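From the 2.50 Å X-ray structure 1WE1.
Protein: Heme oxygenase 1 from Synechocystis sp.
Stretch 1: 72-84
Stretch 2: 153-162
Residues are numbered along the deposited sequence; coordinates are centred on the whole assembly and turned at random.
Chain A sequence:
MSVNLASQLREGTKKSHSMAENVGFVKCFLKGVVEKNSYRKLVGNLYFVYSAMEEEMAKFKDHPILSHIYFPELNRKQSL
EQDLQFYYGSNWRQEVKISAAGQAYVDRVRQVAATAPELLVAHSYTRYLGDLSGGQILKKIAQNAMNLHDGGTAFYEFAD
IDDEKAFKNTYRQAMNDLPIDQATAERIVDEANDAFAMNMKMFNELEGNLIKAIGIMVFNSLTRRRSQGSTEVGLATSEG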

# COMPACT_ATOMS: atom_id res chain seq x y z
N PRO A 72 5.15 3.18 -14.61
CA PRO A 72 6.35 2.78 -13.86
C PRO A 72 6.88 3.88 -12.94
O PRO A 72 7.81 3.66 -12.17
CB PRO A 72 7.34 2.40 -14.96
CG PRO A 72 6.89 3.24 -16.14
CD PRO A 72 5.39 3.11 -16.06
N GLU A 73 6.28 5.06 -13.03
CA GLU A 73 6.68 6.18 -12.20
C GLU A 73 6.11 5.99 -10.80
O GLU A 73 6.51 6.67 -9.86
CB GLU A 73 6.14 7.49 -12.78
CG GLU A 73 6.47 7.68 -14.25
CD GLU A 73 5.38 7.17 -15.17
OE1 GLU A 73 4.35 7.87 -15.31
OE2 GLU A 73 5.54 6.08 -15.76
N LEU A 74 5.17 5.05 -10.67
CA LEU A 74 4.56 4.77 -9.39
C LEU A 74 5.35 3.74 -8.59
O LEU A 74 5.33 3.76 -7.36
CB LEU A 74 3.12 4.26 -9.58
CG LEU A 74 2.12 5.28 -10.14
CD1 LEU A 74 0.76 4.60 -10.37
CD2 LEU A 74 1.99 6.45 -9.18
N ASN A 75 6.06 2.85 -9.29
CA ASN A 75 6.84 1.79 -8.64
C ASN A 75 7.45 2.14 -7.26
O ASN A 75 8.26 3.05 -7.11
CB ASN A 75 7.94 1.27 -9.59
CG ASN A 75 7.35 0.47 -10.77
OD1 ASN A 75 8.08 -0.07 -11.59
ND2 ASN A 75 6.03 0.42 -10.85
N ARG A 76 7.02 1.38 -6.25
CA ARG A 76 7.48 1.59 -4.88
C ARG A 76 8.55 0.59 -4.41
O ARG A 76 9.18 0.80 -3.38
CB ARG A 76 6.28 1.49 -3.91
CG ARG A 76 5.17 2.54 -4.06
CD ARG A 76 5.65 3.97 -3.80
NE ARG A 76 6.53 4.44 -4.87
CZ ARG A 76 7.31 5.52 -4.79
NH1 ARG A 76 7.33 6.26 -3.69
NH2 ARG A 76 8.08 5.85 -5.82
N LYS A 77 8.77 -0.49 -5.15
CA LYS A 77 9.74 -1.49 -4.69
C LYS A 77 11.09 -0.93 -4.21
O LYS A 77 11.49 -1.17 -3.07
CB LYS A 77 9.98 -2.55 -5.75
CG LYS A 77 10.80 -3.70 -5.21
CD LYS A 77 11.29 -4.61 -6.32
CE LYS A 77 12.12 -5.75 -5.75
NZ LYS A 77 12.64 -6.59 -6.87
N GLN A 78 11.78 -0.21 -5.09
CA GLN A 78 13.08 0.37 -4.76
C GLN A 78 13.06 1.30 -3.54
O GLN A 78 13.91 1.19 -2.65
CB GLN A 78 13.65 1.13 -5.96
CG GLN A 78 13.93 0.27 -7.20
CD GLN A 78 12.69 -0.46 -7.72
OE1 GLN A 78 11.56 0.07 -7.69
NE2 GLN A 78 12.89 -1.67 -8.23
N SER A 79 12.10 2.22 -3.49
CA SER A 79 12.01 3.14 -2.36
C SER A 79 11.79 2.37 -1.07
O SER A 79 12.29 2.76 -0.01
CB SER A 79 10.86 4.15 -2.57
OG SER A 79 9.59 3.57 -2.30
N LEU A 80 11.06 1.27 -1.17
CA LEU A 80 10.76 0.42 -0.02
C LEU A 80 12.03 -0.35 0.39
O LEU A 80 12.21 -0.69 1.57
CB LEU A 80 9.63 -0.54 -0.39
CG LEU A 80 8.39 -0.69 0.51
CD1 LEU A 80 8.05 0.58 1.25
CD2 LEU A 80 7.23 -1.12 -0.37
N GLU A 81 12.90 -0.62 -0.57
CA GLU A 81 14.14 -1.31 -0.24
C GLU A 81 15.00 -0.32 0.53
O GLU A 81 15.74 -0.69 1.45
CB GLU A 81 14.88 -1.75 -1.51
CG GLU A 81 14.22 -2.89 -2.24
CD GLU A 81 15.07 -3.44 -3.37
OE1 GLU A 81 14.70 -4.49 -3.94
OE2 GLU A 81 16.12 -2.82 -3.69
N GLN A 82 14.89 0.95 0.16
CA GLN A 82 15.64 1.99 0.84
C GLN A 82 15.19 2.08 2.29
O GLN A 82 16.01 2.26 3.19
CB GLN A 82 15.45 3.33 0.11
CG GLN A 82 16.40 3.50 -1.08
CD GLN A 82 16.09 4.72 -1.95
OE1 GLN A 82 15.70 5.78 -1.45
NE2 GLN A 82 16.26 4.57 -3.27
N ASP A 83 13.90 1.92 2.52
CA ASP A 83 13.39 1.97 3.88
C ASP A 83 13.82 0.76 4.71
O ASP A 83 14.08 0.90 5.90
CB ASP A 83 11.86 2.09 3.86
CG ASP A 83 11.39 3.49 3.46
OD1 ASP A 83 10.16 3.71 3.38
OD2 ASP A 83 12.24 4.38 3.25
N LEU A 84 13.90 -0.42 4.10
CA LEU A 84 14.32 -1.62 4.82
C LEU A 84 15.77 -1.44 5.27
O LEU A 84 16.17 -1.84 6.37
CB LEU A 84 14.18 -2.86 3.92
CG LEU A 84 12.74 -3.30 3.62
CD1 LEU A 84 12.67 -4.21 2.38
CD2 LEU A 84 12.16 -4.00 4.84
N THR A 153 11.37 7.15 5.24
CA THR A 153 10.10 7.51 4.63
C THR A 153 10.17 7.65 3.11
O THR A 153 9.36 8.33 2.50
CB THR A 153 9.55 8.83 5.21
OG1 THR A 153 10.52 9.87 5.04
CG2 THR A 153 9.23 8.68 6.69
N ALA A 154 11.14 6.99 2.49
CA ALA A 154 11.29 7.06 1.04
C ALA A 154 10.03 6.56 0.31
O ALA A 154 9.79 6.91 -0.85
CB ALA A 154 12.51 6.26 0.62
N PHE A 155 9.24 5.75 1.00
CA PHE A 155 8.01 5.16 0.45
C PHE A 155 6.90 6.15 0.15
O PHE A 155 6.11 5.95 -0.76
CB PHE A 155 7.48 4.09 1.42
CG PHE A 155 6.16 3.50 1.01
CD1 PHE A 155 5.03 3.70 1.79
CD2 PHE A 155 6.04 2.73 -0.15
CE1 PHE A 155 3.81 3.13 1.43
CE2 PHE A 155 4.83 2.15 -0.52
CZ PHE A 155 3.71 2.36 0.27
N TYR A 156 6.83 7.23 0.91
CA TYR A 156 5.81 8.25 0.73
C TYR A 156 6.24 9.34 -0.28
O TYR A 156 5.49 10.26 -0.59
CB TYR A 156 5.49 8.88 2.09
CG TYR A 156 5.08 7.88 3.15
CD1 TYR A 156 3.81 7.30 3.14
CD2 TYR A 156 5.97 7.50 4.16
CE1 TYR A 156 3.43 6.36 4.10
CE2 TYR A 156 5.60 6.57 5.14
CZ TYR A 156 4.33 6.00 5.10
OH TYR A 156 3.96 5.06 6.04
N GLU A 157 7.46 9.22 -0.79
CA GLU A 157 7.99 10.20 -1.72
C GLU A 157 8.08 9.70 -3.16
O GLU A 157 8.88 8.81 -3.47
CB GLU A 157 9.38 10.65 -1.26
CG GLU A 157 9.44 11.21 0.15
CD GLU A 157 10.84 11.12 0.76
OE1 GLU A 157 11.00 11.51 1.94
OE2 GLU A 157 11.78 10.64 0.07
N PHE A 158 7.26 10.28 -4.03
CA PHE A 158 7.29 9.92 -5.44
C PHE A 158 8.26 10.89 -6.10
O PHE A 158 7.91 12.03 -6.42
CB PHE A 158 5.89 10.01 -6.06
CG PHE A 158 4.95 8.92 -5.60
CD1 PHE A 158 4.28 9.02 -4.39
CD2 PHE A 158 4.79 7.76 -6.36
CE1 PHE A 158 3.46 7.99 -3.94
CE2 PHE A 158 3.97 6.73 -5.92
CZ PHE A 158 3.31 6.84 -4.70
N ALA A 159 9.48 10.43 -6.29
CA ALA A 159 10.53 11.24 -6.89
C ALA A 159 10.28 11.59 -8.35
O ALA A 159 10.43 12.74 -8.75
CB ALA A 159 11.87 10.51 -6.75
N ASP A 160 9.89 10.58 -9.12
CA ASP A 160 9.66 10.77 -10.55
C ASP A 160 8.29 11.32 -10.92
O ASP A 160 7.81 11.09 -12.03
CB ASP A 160 9.92 9.45 -11.25
CG ASP A 160 11.21 8.81 -10.80
OD1 ASP A 160 11.32 8.47 -9.59
OD2 ASP A 160 12.13 8.64 -11.63
N ILE A 161 7.68 12.04 -9.99
CA ILE A 161 6.39 12.66 -10.23
C ILE A 161 6.41 14.08 -9.66
O ILE A 161 6.29 14.30 -8.45
CB ILE A 161 5.24 11.88 -9.57
CG1 ILE A 161 5.15 10.48 -10.18
CG2 ILE A 161 3.93 12.62 -9.76
CD1 ILE A 161 4.04 9.63 -9.61
N ASP A 162 6.58 15.05 -10.55
CA ASP A 162 6.63 16.45 -10.18
C ASP A 162 5.26 16.89 -9.70
O ASP A 162 5.03 17.03 -8.50
CB ASP A 162 7.04 17.29 -11.39
CG ASP A 162 8.26 16.73 -12.10
OD1 ASP A 162 8.58 17.22 -13.21
OD2 ASP A 162 8.91 15.81 -11.55
O HOH W 1 10.25 7.48 -5.32

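Contact begins at Glu 73, whose CB lies 4.0 Å from Asp 160 O and whose aliphatic part passes Ile 161, while the end of the side chain leads away. Leu 74 is buried: its CD2 reaches Phe 158 CE2 and Ile 161 CD1, both at 3.8 Å, an apolar cluster suited to branched and aromatic carbon.

Arg 76 is the hub, with 100 Å² covered by stretch 2. Its NH1 donates to Phe 155 O (3.2 Å, 156°) and Glu 157 O (3.0 Å, 173°), both near the guanidinium plane, as in-plane N-H groups require. One face of the group lies flat on the Phe 158 ring, with centres 4.0 Å apart and planes at 10°, so cation-pi attraction accompanies the stacking. NE donates to Leu 74 O (2.8 Å), and water 1 links Arg 76 NH2 (2.8 Å) to Glu 157 O (2.7 Å).

On the helix, Ser 79 points its CA-to-CB bond toward stretch 2, and its CB packs 3.4 Å from Ala 154 O; its OG donates to Arg 76 O (3.0 Å), which satisfies the hydroxyl in this buried place. Leu 80 CD1 meets Phe 155 CD2 at 3.3 Å. Buried Asp 83 accepts two backbone bonds, OD2 from Ala 154 N (2.9 Å, 137°) and OD1 from Phe 155 N (3.3 Å, 143°), its oxygens matching consecutive amides. The stretches bury 633 Å².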